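Nucleoside kinase (Methanococcus jannaschii, PDB 2C4E) phosphorylates a broad range of nucleosides to their monophosphates with ATP as preferred donor, being most active on inosine, guanosine and cytidine. Local coordinates at residues L124-T138 against K146-D160. Numbering follows the deposited sequence.
Sequences LNPPNFNTEIVHIAT and KCAKKAYGNNLVSFD
Asn155 spends both amide hydrogens on backbone carbonyls of residues 129-131: its ND2 lies 2.8 Å from Thr131 O, on a lone pair in the carbonyl plane, and 3.0 Å from Phe129 O, approached from well above that carbonyl's plane. Both acceptors lie nearly in the plane of the amide, which fixes its rotation, while OD1 takes a hydrogen from a water that in turn accepts from Phe129 N. With an alanine here, the carbonyls of Thr131 and Phe129 would probably lose the amide that joins them, and residues 129-131 would be freer to shift. Extended Lys146 lies across Pro126 and bonds through NZ to Asn125 OD1 at 2.8 Å, from above the carbonyl plane. The two strands run parallel, 4.6 Å apart at their axes, laced by alternating backbone bonds such as Val134 N to Leu156 O and Ser158 N to Val134 O. Beside this ladder Ser158 OG and His135 ND1 share a 2.7 Å hydrogen bond, at the edge of the imidazole, in which either could be the donor; with OG anti to the backbone N (chi1 170°) the hydroxyl is turned to its neighbour. Asp160, just past strand 156-159, forms a salt bridge with Arg250, the probable transition-state stabiliser. On the opposite face from His135 and Ser158, which carries Val134 and Ile136, helix 146-151 packs nearly antiparallel to strand 133-136. Ile136 CD1 reaches Ala148 CB and Cys147 CB, both at 3.9 Å, and Val134 CG2 touches Ala151 CB. Cys147 SG sits at the edge of the Phe129 ring and 3.7 Å from Pro126 CB. Strand 131-136, helix 141-151 and strand 156-159 thus make a beta-alpha-beta crossover in the central sheet of the ribokinase fold, with neighbouring strands 7-11 and 182-186 flanking the pair.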
ATOM      1  N   LEU A 124      -2.046 -20.370 -17.838  1.00 24.84           N
ATOM      2  CA  LEU A 124      -0.822 -21.121 -18.100  1.00 24.89           C
ATOM      3  C   LEU A 124      -0.915 -22.582 -17.681  1.00 24.41           C
ATOM      4  O   LEU A 124      -1.794 -22.986 -16.929  1.00 24.07           O
ATOM      5  CB  LEU A 124       0.359 -20.473 -17.362  1.00 25.10           C
ATOM      6  CG  LEU A 124       0.607 -18.989 -17.649  1.00 26.20           C
ATOM      7  CD1 LEU A 124       1.586 -18.418 -16.636  1.00 27.40           C
ATOM      8  CD2 LEU A 124       1.116 -18.780 -19.069  1.00 28.10           C
ATOM      9  N   ASN A 125       0.023 -23.368 -18.190  1.00 24.49           N
ATOM     10  CA  ASN A 125       0.209 -24.739 -17.753  1.00 23.94           C
ATOM     11  C   ASN A 125       1.684 -24.950 -17.452  1.00 24.21           C
ATOM     12  O   ASN A 125       2.539 -24.302 -18.046  1.00 24.19           O
ATOM     13  CB  ASN A 125      -0.315 -25.712 -18.809  1.00 24.43           C
ATOM     14  CG  ASN A 125      -1.839 -25.686 -18.910  1.00 22.26           C
ATOM     15  OD1 ASN A 125      -2.542 -26.076 -17.979  1.00 22.63           O
ATOM     16  ND2 ASN A 125      -2.351 -25.202 -20.028  1.00 24.07           N
ATOM     17  N   PRO A 126       1.989 -25.801 -16.480  1.00 24.45           N
ATOM     18  CA  PRO A 126       3.393 -26.027 -16.111  1.00 24.96           C
ATOM     19  C   PRO A 126       4.220 -26.700 -17.204  1.00 25.67           C
ATOM     20  O   PRO A 126       3.701 -27.520 -17.952  1.00 26.49           O
ATOM     21  CB  PRO A 126       3.307 -26.913 -14.856  1.00 24.40           C
ATOM     22  CG  PRO A 126       1.919 -27.487 -14.835  1.00 24.41           C
ATOM     23  CD  PRO A 126       1.048 -26.578 -15.656  1.00 24.62           C
ATOM     24  N   PRO A 127       5.506 -26.373 -17.284  1.00 26.13           N
ATOM     25  CA  PRO A 127       6.403 -27.092 -18.187  1.00 26.45           C
ATOM     26  C   PRO A 127       6.813 -28.401 -17.554  1.00 26.19           C
ATOM     27  O   PRO A 127       6.507 -28.626 -16.384  1.00 26.33           O
ATOM     28  CB  PRO A 127       7.603 -26.151 -18.289  1.00 26.55           C
ATOM     29  CG  PRO A 127       7.660 -25.496 -16.983  1.00 26.46           C
ATOM     30  CD  PRO A 127       6.224 -25.341 -16.521  1.00 26.36           C
ATOM     31  N   ASN A 128       7.486 -29.265 -18.315  1.00 25.67           N
ATOM     32  CA  ASN A 128       8.204 -30.364 -17.707  1.00 25.27           C
ATOM     33  C   ASN A 128       9.333 -29.773 -16.853  1.00 24.27           C
ATOM     34  O   ASN A 128       9.935 -28.749 -17.197  1.00 24.81           O
ATOM     35  CB  ASN A 128       8.750 -31.338 -18.754  1.00 25.46           C
ATOM     36  CG  ASN A 128       7.645 -32.112 -19.466  1.00 25.62           C
ATOM     37  OD1 ASN A 128       7.459 -31.980 -20.679  1.00 29.42           O
ATOM     38  ND2 ASN A 128       6.897 -32.915 -18.705  1.00 25.57           N
ATOM     39  N   PHE A 129       9.569 -30.397 -15.714  1.00 22.83           N
ATOM     40  CA  PHE A 129      10.626 -30.016 -14.813  1.00 22.03           C
ATOM     41  C   PHE A 129      11.700 -31.075 -14.895  1.00 21.91           C
ATOM     42  O   PHE A 129      11.397 -32.270 -14.935  1.00 21.32           O
ATOM     43  CB  PHE A 129      10.076 -29.957 -13.383  1.00 22.28           C
ATOM     44  CG  PHE A 129       8.950 -28.969 -13.202  1.00 22.93           C
ATOM     45  CD1 PHE A 129       9.212 -27.621 -13.174  1.00 25.55           C
ATOM     46  CD2 PHE A 129       7.640 -29.392 -13.070  1.00 24.00           C
ATOM     47  CE1 PHE A 129       8.188 -26.708 -13.000  1.00 25.58           C
ATOM     48  CE2 PHE A 129       6.626 -28.462 -12.905  1.00 24.91           C
ATOM     49  CZ  PHE A 129       6.920 -27.133 -12.858  1.00 23.62           C
ATOM     50  N   ASN A 130      12.956 -30.646 -14.925  1.00 21.92           N
ATOM     51  CA  ASN A 130      14.068 -31.571 -14.970  1.00 23.30           C
ATOM     52  C   ASN A 130      14.878 -31.560 -13.690  1.00 23.37           C
ATOM     53  O   ASN A 130      16.004 -32.064 -13.659  1.00 24.08           O
ATOM     54  CB  ASN A 130      14.977 -31.232 -16.167  1.00 24.08           C
ATOM     55  CG  ASN A 130      14.260 -31.365 -17.493  1.00 27.31           C
ATOM     56  OD1 ASN A 130      14.458 -30.544 -18.410  1.00 33.80           O
ATOM     57  ND2 ASN A 130      13.435 -32.405 -17.625  1.00 30.22           N
ATOM     58  N   THR A 131      14.293 -31.009 -12.634  1.00 22.52           N
ATOM     59  CA  THR A 131      14.961 -30.873 -11.349  1.00 22.66           C
ATOM     60  C   THR A 131      14.689 -32.048 -10.408  1.00 22.62           C
ATOM     61  O   THR A 131      13.739 -32.791 -10.581  1.00 22.85           O
ATOM     62  CB  THR A 131      14.491 -29.571 -10.677  1.00 23.09           C
ATOM     63  OG1 THR A 131      13.061 -29.457 -10.786  1.00 22.47           O
ATOM     64  CG2 THR A 131      15.051 -28.365 -11.419  1.00 23.95           C
ATOM     65  N   GLU A 132      15.536 -32.206  -9.398  1.00 21.85           N
ATOM     66  CA  GLU A 132      15.340 -33.267  -8.413  1.00 22.37           C
ATOM     67  C   GLU A 132      14.100 -33.041  -7.565  1.00 21.50           C
ATOM     68  O   GLU A 132      13.440 -33.997  -7.203  1.00 21.95           O
ATOM     69  CB  GLU A 132      16.555 -33.404  -7.509  1.00 22.94           C
ATOM     70  CG  GLU A 132      17.643 -34.218  -8.189  1.00 26.65           C
ATOM     71  CD  GLU A 132      18.948 -34.265  -7.448  1.00 29.93           C
ATOM     72  OE1 GLU A 132      18.962 -34.047  -6.218  1.00 30.52           O
ATOM     73  OE2 GLU A 132      19.960 -34.560  -8.126  1.00 33.83           O
ATOM     74  N   ILE A 133      13.847 -31.785  -7.215  1.00 21.44           N
ATOM     75  CA  ILE A 133      12.689 -31.402  -6.391  1.00 20.64           C
ATOM     76  C   ILE A 133      11.961 -30.241  -7.022  1.00 20.72           C
ATOM     77  O   ILE A 133      12.584 -29.299  -7.499  1.00 21.12           O
ATOM     78  CB  ILE A 133      13.103 -31.004  -4.958  1.00 21.36           C
ATOM     79  CG1 ILE A 133      13.896 -32.130  -4.307  1.00 20.20           C
ATOM     80  CG2 ILE A 133      11.853 -30.635  -4.154  1.00 22.14           C
ATOM     81  CD1 ILE A 133      14.302 -31.843  -2.875  1.00 21.43           C
ATOM     82  N   VAL A 134      10.642 -30.336  -7.062  1.00 20.73           N
ATOM     83  CA  VAL A 134       9.783 -29.225  -7.405  1.00 20.50           C
ATOM     84  C   VAL A 134       9.084 -28.828  -6.109  1.00 21.31           C
ATOM     85  O   VAL A 134       8.284 -29.600  -5.558  1.00 21.40           O
ATOM     86  CB  VAL A 134       8.762 -29.638  -8.488  1.00 20.50           C
ATOM     87  CG1 VAL A 134       7.742 -28.564  -8.700  1.00 21.33           C
ATOM     88  CG2 VAL A 134       9.500 -29.977  -9.786  1.00 21.54           C
ATOM     89  N   HIS A 135       9.388 -27.631  -5.617  1.00 21.16           N
ATOM     90  CA  HIS A 135       8.792 -27.127  -4.395  1.00 21.50           C
ATOM     91  C   HIS A 135       7.715 -26.115  -4.742  1.00 21.46           C
ATOM     92  O   HIS A 135       7.981 -25.141  -5.452  1.00 21.39           O
ATOM     93  CB  HIS A 135       9.834 -26.477  -3.496  1.00 21.69           C
ATOM     94  CG  HIS A 135       9.242 -25.859  -2.278  1.00 23.69           C
ATOM     95  ND1 HIS A 135       8.694 -26.604  -1.260  1.00 24.91           N
ATOM     96  CD2 HIS A 135       9.071 -24.560  -1.934  1.00 27.07           C
ATOM     97  CE1 HIS A 135       8.196 -25.790  -0.347  1.00 28.08           C
ATOM     98  NE2 HIS A 135       8.436 -24.545  -0.718  1.00 28.26           N
ATOM     99  N   ILE A 136       6.519 -26.373  -4.222  1.00 20.80           N
ATOM    100  CA  ILE A 136       5.302 -25.657  -4.543  1.00 21.72           C
ATOM    101  C   ILE A 136       4.893 -24.876  -3.312  1.00 21.96           C
ATOM    102  O   ILE A 136       4.438 -25.434  -2.323  1.00 22.56           O
ATOM    103  CB  ILE A 136       4.204 -26.628  -4.947  1.00 21.94           C
ATOM    104  CG1 ILE A 136       4.648 -27.362  -6.207  1.00 21.90           C
ATOM    105  CG2 ILE A 136       2.894 -25.848  -5.188  1.00 22.62           C
ATOM    106  CD1 ILE A 136       3.760 -28.529  -6.619  1.00 22.44           C
ATOM    107  N   ALA A 137       5.085 -23.572  -3.399  1.00 22.16           N
ATOM    108  CA  ALA A 137       4.771 -22.667  -2.328  1.00 22.70           C
ATOM    109  C   ALA A 137       3.463 -21.960  -2.626  1.00 23.66           C
ATOM    110  O   ALA A 137       2.725 -22.349  -3.533  1.00 23.90           O
ATOM    111  CB  ALA A 137       5.915 -21.679  -2.155  1.00 22.83           C
ATOM    112  N   THR A 138       3.132 -20.945  -1.850  1.00 23.16           N
ATOM    113  CA  THR A 138       1.872 -20.256  -2.076  1.00 23.94           C
ATOM    114  C   THR A 138       1.856 -19.623  -3.465  1.00 23.05           C
ATOM    115  O   THR A 138       2.874 -19.215  -4.002  1.00 23.81           O
ATOM    116  CB  THR A 138       1.581 -19.192  -1.009  1.00 24.97           C
ATOM    117  OG1 THR A 138       2.748 -18.397  -0.803  1.00 26.47           O
ATOM    118  CG2 THR A 138       1.291 -19.848   0.333  1.00 27.26           C
ATOM    119  N   LYS A 146      -1.732 -28.525 -10.746  1.00 19.14           N
ATOM    120  CA  LYS A 146      -1.218 -28.984 -12.034  1.00 19.59           C
ATOM    121  C   LYS A 146       0.258 -29.322 -11.927  1.00 19.42           C
ATOM    122  O   LYS A 146       0.700 -30.321 -12.468  1.00 18.96           O
ATOM    123  CB  LYS A 146      -1.384 -27.939 -13.141  1.00 19.03           C
ATOM    124  CG  LYS A 146      -2.810 -27.652 -13.553  1.00 20.22           C
ATOM    125  CD  LYS A 146      -2.814 -26.565 -14.617  1.00 21.21           C
ATOM    126  CE  LYS A 146      -4.177 -26.392 -15.249  1.00 23.05           C
ATOM    127  NZ  LYS A 146      -4.272 -25.113 -16.016  1.00 22.13           N
ATOM    128  N   CYS A 147       1.017 -28.486 -11.215  1.00 19.30           N
ATOM    129  CA  CYS A 147       2.451 -28.711 -11.042  1.00 19.67           C
ATOM    130  C   CYS A 147       2.714 -30.013 -10.300  1.00 19.36           C
ATOM    131  O   CYS A 147       3.556 -30.810 -10.747  1.00 19.61           O
ATOM    132  CB  CYS A 147       3.115 -27.555 -10.298  1.00 20.67           C
ATOM    133  SG  CYS A 147       3.222 -26.045 -11.275  1.00 21.12           S
ATOM    134  N   ALA A 148       1.977 -30.238  -9.213  1.00 19.97           N
ATOM    135  CA  ALA A 148       2.140 -31.444  -8.398  1.00 19.53           C
ATOM    136  C   ALA A 148       1.812 -32.670  -9.220  1.00 19.66           C
ATOM    137  O   ALA A 148       2.549 -33.633  -9.197  1.00 18.10           O
ATOM    138  CB  ALA A 148       1.253 -31.399  -7.175  1.00 19.86           C
ATOM    139  N   LYS A 149       0.703 -32.619  -9.959  1.00 20.42           N
ATOM    140  CA  LYS A 149       0.257 -33.789 -10.719  1.00 20.24           C
ATOM    141  C   LYS A 149       1.179 -34.086 -11.899  1.00 20.07           C
ATOM    142  O   LYS A 149       1.400 -35.247 -12.225  1.00 20.61           O
ATOM    143  CB  LYS A 149      -1.216 -33.633 -11.147  1.00 20.02           C
ATOM    144  CG  LYS A 149      -2.165 -33.760  -9.962  1.00 21.14           C
ATOM    145  CD  LYS A 149      -3.636 -33.542 -10.289  1.00 22.56           C
ATOM    146  CE  LYS A 149      -4.276 -34.756 -10.924  1.00 22.68           C
ATOM    147  NZ  LYS A 149      -5.761 -34.658 -10.884  1.00 19.60           N
ATOM    148  N   LYS A 150       1.765 -33.062 -12.514  1.00 20.30           N
ATOM    149  CA  LYS A 150       2.735 -33.274 -13.589  1.00 21.27           C
ATOM    150  C   LYS A 150       4.088 -33.797 -13.102  1.00 20.88           C
ATOM    151  O   LYS A 150       4.707 -34.665 -13.748  1.00 21.19           O
ATOM    152  CB  LYS A 150       2.951 -31.976 -14.368  1.00 22.16           C
ATOM    153  CG  LYS A 150       3.631 -32.168 -15.731  1.00 24.63           C
ATOM    154  CD  LYS A 150       3.712 -30.847 -16.473  1.00 27.39           C
ATOM    155  CE  LYS A 150       4.404 -30.998 -17.809  1.00 26.90           C
ATOM    156  NZ  LYS A 150       3.628 -31.815 -18.771  1.00 28.19           N
ATOM    157  N   ALA A 151       4.540 -33.283 -11.968  1.00 20.07           N
ATOM    158  CA  ALA A 151       5.860 -33.607 -11.434  1.00 19.91           C
ATOM    159  C   ALA A 151       5.869 -34.932 -10.688  1.00 19.58           C
ATOM    160  O   ALA A 151       6.838 -35.684 -10.741  1.00 19.18           O
ATOM    161  CB  ALA A 151       6.342 -32.499 -10.527  1.00 20.64           C
ATOM    162  N   TYR A 152       4.792 -35.254  -9.989  1.00 19.26           N
ATOM    163  CA  TYR A 152       4.827 -36.432  -9.129  1.00 19.59           C
ATOM    164  C   TYR A 152       5.131 -37.701  -9.936  1.00 20.04           C
ATOM    165  O   TYR A 152       4.565 -37.955 -10.995  1.00 19.81           O
ATOM    166  CB  TYR A 152       3.507 -36.567  -8.376  1.00 19.04           C
ATOM    167  CG  TYR A 152       3.487 -37.593  -7.274  1.00 19.16           C
ATOM    168  CD1 TYR A 152       4.113 -37.353  -6.051  1.00 19.95           C
ATOM    169  CD2 TYR A 152       2.856 -38.819  -7.463  1.00 20.06           C
ATOM    170  CE1 TYR A 152       4.083 -38.312  -5.023  1.00 20.07           C
ATOM    171  CE2 TYR A 152       2.826 -39.771  -6.450  1.00 21.75           C
ATOM    172  CZ  TYR A 152       3.453 -39.502  -5.236  1.00 21.74           C
ATOM    173  OH  TYR A 152       3.399 -40.450  -4.237  1.00 22.82           O
ATOM    174  N   GLY A 153       6.054 -38.488  -9.414  1.00 20.34           N
ATOM    175  CA  GLY A 153       6.477 -39.708 -10.061  1.00 22.06           C
ATOM    176  C   GLY A 153       7.613 -39.479 -11.023  1.00 22.01           C
ATOM    177  O   GLY A 153       8.081 -40.425 -11.637  1.00 23.51           O
ATOM    178  N   ASN A 154       8.069 -38.231 -11.132  1.00 21.68           N
ATOM    179  CA  ASN A 154       9.197 -37.865 -11.974  1.00 22.42           C
ATOM    180  C   ASN A 154      10.152 -37.096 -11.056  1.00 22.29           C
ATOM    181  O   ASN A 154      11.202 -37.613 -10.682  1.00 24.82           O
ATOM    182  CB  ASN A 154       8.725 -37.030 -13.167  1.00 22.77           C
ATOM    183  CG  ASN A 154       9.868 -36.567 -14.072  1.00 27.05           C
ATOM    184  OD1 ASN A 154       9.669 -35.737 -14.969  1.00 32.70           O
ATOM    185  ND2 ASN A 154      11.048 -37.108 -13.855  1.00 30.92           N
ATOM    186  N   ASN A 155       9.770 -35.890 -10.675  1.00 21.49           N
ATOM    187  CA  ASN A 155      10.496 -35.096  -9.686  1.00 20.45           C
ATOM    188  C   ASN A 155       9.909 -35.342  -8.314  1.00 20.98           C
ATOM    189  O   ASN A 155       8.720 -35.637  -8.186  1.00 22.37           O
ATOM    190  CB  ASN A 155      10.354 -33.600  -9.989  1.00 20.32           C
ATOM    191  CG  ASN A 155      10.267 -33.332 -11.451  1.00 20.68           C
ATOM    192  OD1 ASN A 155       9.178 -33.359 -12.041  1.00 19.95           O
ATOM    193  ND2 ASN A 155      11.426 -33.133 -12.076  1.00 19.64           N
ATOM    194  N   LEU A 156      10.707 -35.177  -7.269  1.00 20.54           N
ATOM    195  CA  LEU A 156      10.133 -35.177  -5.931  1.00 21.42           C
ATOM    196  C   LEU A 156       9.328 -33.897  -5.776  1.00 20.94           C
ATOM    197  O   LEU A 156       9.780 -32.841  -6.194  1.00 21.89           O
ATOM    198  CB  LEU A 156      11.221 -35.230  -4.883  1.00 22.14           C
ATOM    199  CG  LEU A 156      11.899 -36.602  -4.836  1.00 25.61           C
ATOM    200  CD1 LEU A 156      13.109 -36.524  -3.927  1.00 28.62           C
ATOM    201  CD2 LEU A 156      10.931 -37.697  -4.346  1.00 27.58           C
ATOM    202  N   VAL A 157       8.132 -34.008  -5.220  1.00 19.99           N
ATOM    203  CA  VAL A 157       7.288 -32.860  -4.994  1.00 19.42           C
ATOM    204  C   VAL A 157       7.315 -32.476  -3.532  1.00 19.45           C
ATOM    205  O   VAL A 157       7.078 -33.305  -2.666  1.00 19.76           O
ATOM    206  CB  VAL A 157       5.850 -33.155  -5.426  1.00 19.12           C
ATOM    207  CG1 VAL A 157       4.931 -32.030  -5.019  1.00 19.17           C
ATOM    208  CG2 VAL A 157       5.817 -33.423  -6.949  1.00 19.42           C
ATOM    209  N   SER A 158       7.597 -31.204  -3.282  1.00 20.08           N
ATOM    210  CA  SER A 158       7.517 -30.606  -1.957  1.00 20.74           C
ATOM    211  C   SER A 158       6.393 -29.570  -2.003  1.00 20.96           C
ATOM    212  O   SER A 158       6.257 -28.846  -2.982  1.00 19.94           O
ATOM    213  CB  SER A 158       8.861 -29.968  -1.585  1.00 21.36           C
ATOM    214  OG  SER A 158       8.765 -29.186  -0.400  1.00 22.76           O
ATOM    215  N   PHE A 159       5.585 -29.506  -0.949  1.00 20.40           N
ATOM    216  CA  PHE A 159       4.382 -28.664  -0.938  1.00 21.20           C
ATOM    217  C   PHE A 159       4.133 -28.134   0.456  1.00 22.71           C
ATOM    218  O   PHE A 159       4.230 -28.861   1.433  1.00 22.57           O
ATOM    219  CB  PHE A 159       3.165 -29.492  -1.393  1.00 21.06           C
ATOM    220  CG  PHE A 159       1.861 -28.780  -1.307  1.00 21.84           C
ATOM    221  CD1 PHE A 159       1.673 -27.583  -1.975  1.00 22.42           C
ATOM    222  CD2 PHE A 159       0.808 -29.314  -0.570  1.00 22.37           C
ATOM    223  CE1 PHE A 159       0.443 -26.918  -1.906  1.00 24.16           C
ATOM    224  CE2 PHE A 159      -0.421 -28.637  -0.485  1.00 22.56           C
ATOM    225  CZ  PHE A 159      -0.590 -27.450  -1.157  1.00 20.60           C
ATOM    226  N   ASP A 160       3.791 -26.866   0.545  1.00 24.54           N
ATOM    227  CA  ASP A 160       3.255 -26.341   1.786  1.00 26.06           C
ATOM    228  C   ASP A 160       2.086 -25.454   1.407  1.00 26.17           C
ATOM    229  O   ASP A 160       2.299 -24.456   0.759  1.00 26.75           O
ATOM    230  CB  ASP A 160       4.299 -25.532   2.538  1.00 27.22           C
ATOM    231  CG  ASP A 160       3.818 -25.073   3.924  1.00 27.80           C
ATOM    232  OD1 ASP A 160       2.593 -24.907   4.204  1.00 28.46           O
ATOM    233  OD2 ASP A 160       4.622 -24.853   4.828  1.00 31.01           O
TER
HETATM  234  O   HOH W   1      -3.396 -23.026 -14.400  1.00 20.44           O
HETATM  235  O   HOH W   2       4.187 -34.479 -18.607  1.00 30.22           O
HETATM  236  O   HOH W   3       7.997 -32.641 -14.392  1.00 28.02           O
HETATM  237  O   HOH W   4       1.198 -23.841  -1.665  1.00 31.51           O